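Local coordinates for protein Cry37AA1 (PDB 4RHZ) that pairs with Cry23Aa1 in a binary Bacillus thuringiensis toxin complex, binds calcium and probably contributes to insecticidal activity, at residues K28-L31 / T32-H36. Sequence-based numbering, arbitrary orientation.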
ATOM      1  N   LYS B  28      10.988 -17.167  15.279  1.00 29.42           N
ATOM      2  CA  LYS B  28      11.957 -16.559  16.185  1.00 30.68           C
ATOM      3  C   LYS B  28      12.439 -15.252  15.629  1.00 29.97           C
ATOM      4  O   LYS B  28      12.391 -15.038  14.437  1.00 31.16           O
ATOM      5  CB  LYS B  28      13.168 -17.457  16.355  1.00 29.47           C
ATOM      6  CG  LYS B  28      12.823 -18.739  17.090  1.00 34.37           C
ATOM      7  CD  LYS B  28      14.069 -19.607  17.227  1.00 37.49           C
ATOM      8  CE  LYS B  28      13.712 -20.950  17.845  1.00 41.86           C
ATOM      9  NZ  LYS B  28      14.951 -21.801  17.934  1.00 47.26           N
ATOM     10  N   ALA B  29      12.950 -14.423  16.504  1.00 29.29           N
ATOM     11  CA  ALA B  29      13.520 -13.163  16.137  1.00 29.47           C
ATOM     12  C   ALA B  29      14.924 -13.015  16.779  1.00 28.77           C
ATOM     13  O   ALA B  29      15.254 -13.738  17.756  1.00 27.38           O
ATOM     14  CB  ALA B  29      12.618 -12.092  16.662  1.00 28.88           C
ATOM     15  N   TYR B  30      15.688 -12.043  16.292  1.00 27.85           N
ATOM     16  CA  TYR B  30      16.891 -11.590  16.971  1.00 28.47           C
ATOM     17  C   TYR B  30      17.142 -10.178  16.516  1.00 30.03           C
ATOM     18  O   TYR B  30      16.695  -9.792  15.422  1.00 31.12           O
ATOM     19  CB  TYR B  30      18.122 -12.492  16.624  1.00 27.53           C
ATOM     20  CG  TYR B  30      18.546 -12.574  15.131  1.00 28.30           C
ATOM     21  CD1 TYR B  30      19.511 -11.747  14.627  1.00 30.77           C
ATOM     22  CD2 TYR B  30      18.024 -13.523  14.287  1.00 25.91           C
ATOM     23  CE1 TYR B  30      19.895 -11.788  13.279  1.00 30.36           C
ATOM     24  CE2 TYR B  30      18.435 -13.622  12.954  1.00 26.57           C
ATOM     25  CZ  TYR B  30      19.373 -12.736  12.465  1.00 27.42           C
ATOM     26  OH  TYR B  30      19.786 -12.764  11.153  1.00 24.06           O
ATOM     27  N   LEU B  31      17.897  -9.412  17.286  1.00 30.57           N
ATOM     28  CA  LEU B  31      18.268  -8.080  16.862  1.00 32.48           C
ATOM     29  C   LEU B  31      19.415  -8.052  15.857  1.00 33.64           C
ATOM     30  O   LEU B  31      19.202  -7.783  14.648  1.00 33.41           O
ATOM     31  CB  LEU B  31      18.580  -7.184  18.059  1.00 33.00           C
ATOM     32  CG  LEU B  31      17.345  -6.582  18.769  1.00 35.43           C
ATOM     33  CD1 LEU B  31      16.170  -7.518  18.911  1.00 32.83           C
ATOM     34  CD2 LEU B  31      17.705  -6.017  20.192  1.00 35.79           C
ATOM     35  N   THR B  32      20.630  -8.336  16.325  1.00 34.31           N
ATOM     36  CA  THR B  32      21.780  -8.204  15.421  1.00 33.46           C
ATOM     37  C   THR B  32      22.615  -9.430  15.386  1.00 33.18           C
ATOM     38  O   THR B  32      23.373  -9.626  14.414  1.00 32.88           O
ATOM     39  CB  THR B  32      22.649  -7.025  15.773  1.00 33.99           C
ATOM     40  OG1 THR B  32      22.935  -7.090  17.156  1.00 37.66           O
ATOM     41  CG2 THR B  32      21.860  -5.652  15.538  1.00 34.36           C
ATOM     42  N   ASN B  33      22.487 -10.252  16.437  1.00 32.64           N
ATOM     43  CA  ASN B  33      23.260 -11.482  16.570  1.00 31.85           C
ATOM     44  C   ASN B  33      22.401 -12.705  16.364  1.00 30.33           C
ATOM     45  O   ASN B  33      21.592 -13.024  17.183  1.00 29.43           O
ATOM     46  CB  ASN B  33      23.982 -11.555  17.963  1.00 30.95           C
ATOM     47  CG  ASN B  33      24.974 -12.773  18.050  1.00 32.44           C
ATOM     48  OD1 ASN B  33      24.718 -13.853  17.455  1.00 27.38           O
ATOM     49  ND2 ASN B  33      26.126 -12.585  18.789  1.00 30.49           N
ATOM     50  N   PRO B  34      22.623 -13.441  15.296  1.00 31.22           N
ATOM     51  CA  PRO B  34      21.707 -14.580  14.988  1.00 32.39           C
ATOM     52  C   PRO B  34      21.685 -15.679  16.064  1.00 34.29           C
ATOM     53  O   PRO B  34      20.690 -16.461  16.118  1.00 34.20           O
ATOM     54  CB  PRO B  34      22.300 -15.180  13.708  1.00 31.23           C
ATOM     55  CG  PRO B  34      22.957 -14.042  13.057  1.00 31.69           C
ATOM     56  CD  PRO B  34      23.561 -13.176  14.192  1.00 30.60           C
ATOM     57  N   ASP B  35      22.751 -15.769  16.894  1.00 32.62           N
ATOM     58  CA  ASP B  35      22.697 -16.730  17.978  1.00 33.24           C
ATOM     59  C   ASP B  35      21.831 -16.246  19.124  1.00 32.22           C
ATOM     60  O   ASP B  35      21.555 -17.033  19.991  1.00 33.51           O
ATOM     61  CB  ASP B  35      24.081 -16.979  18.620  1.00 34.19           C
ATOM     62  CG  ASP B  35      25.123 -17.595  17.666  1.00 36.97           C
ATOM     63  OD1 ASP B  35      26.336 -17.267  17.857  1.00 35.88           O
ATOM     64  OD2 ASP B  35      24.746 -18.400  16.806  1.00 34.95           O
ATOM     65  N   HIS B  36      21.534 -14.956  19.232  1.00 30.89           N
ATOM     66  CA  HIS B  36      20.675 -14.464  20.314  1.00 31.43           C
ATOM     67  C   HIS B  36      19.232 -14.310  19.861  1.00 31.43           C
ATOM     68  O   HIS B  36      18.631 -13.223  19.950  1.00 32.05           O
ATOM     69  CB  HIS B  36      21.215 -13.157  20.878  1.00 31.10           C
ATOM     70  CG  HIS B  36      22.611 -13.293  21.416  1.00 34.38           C
ATOM     71  ND1 HIS B  36      23.423 -12.207  21.679  1.00 34.40           N
ATOM     72  CD2 HIS B  36      23.332 -14.402  21.742  1.00 28.93           C
ATOM     73  CE1 HIS B  36      24.579 -12.642  22.145  1.00 35.60           C
ATOM     74  NE2 HIS B  36      24.547 -13.967  22.171  1.00 33.30           N
TER
HETATM   75  O   HOH W   1      18.710 -10.534  20.009  1.00 30.14           O
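Pro34 sits over one face of the Tyr30 ring, its CA 3.5 Å from the ring centroid and only 8° off the normal, a CH-pi contact over the middle of the face. At the ring's edge, near its plane, Thr32 C lies 3.9 Å from Tyr30 CD1. Farther out, the proline ring crosses the phenol obliquely, bringing Pro34 CG to 3.8 Å from Tyr30 CE1. Asn33 ND2 lies 3.7 Å above one face of the His36 ring, offset toward its rim. Chi1 of 60° sets Tyr30 CG between its own backbone N and carbonyl carbon, turning the ring face toward Asn33 and Pro34. Their loop links two antiparallel neighbours, strands 26-30 and 38-43, at the edge of one sheet of this C2-like fold, and lies in the interface with Cry23Aa1: on that chain Thr247 hydrogen-bonds Tyr30 OH and Arg242 forms a salt bridge with Asp35. It reverses through a type I beta turn, closed by His36 N to Asn33 O at 2.8 Å. An Asx turn overlaps it, Asp35 N donating to Asn33 OD1 at 2.8 Å, 24° out of the amide carbonyl plane. A water accepts from Leu31 N and donates to His36 O at 2.7 Å.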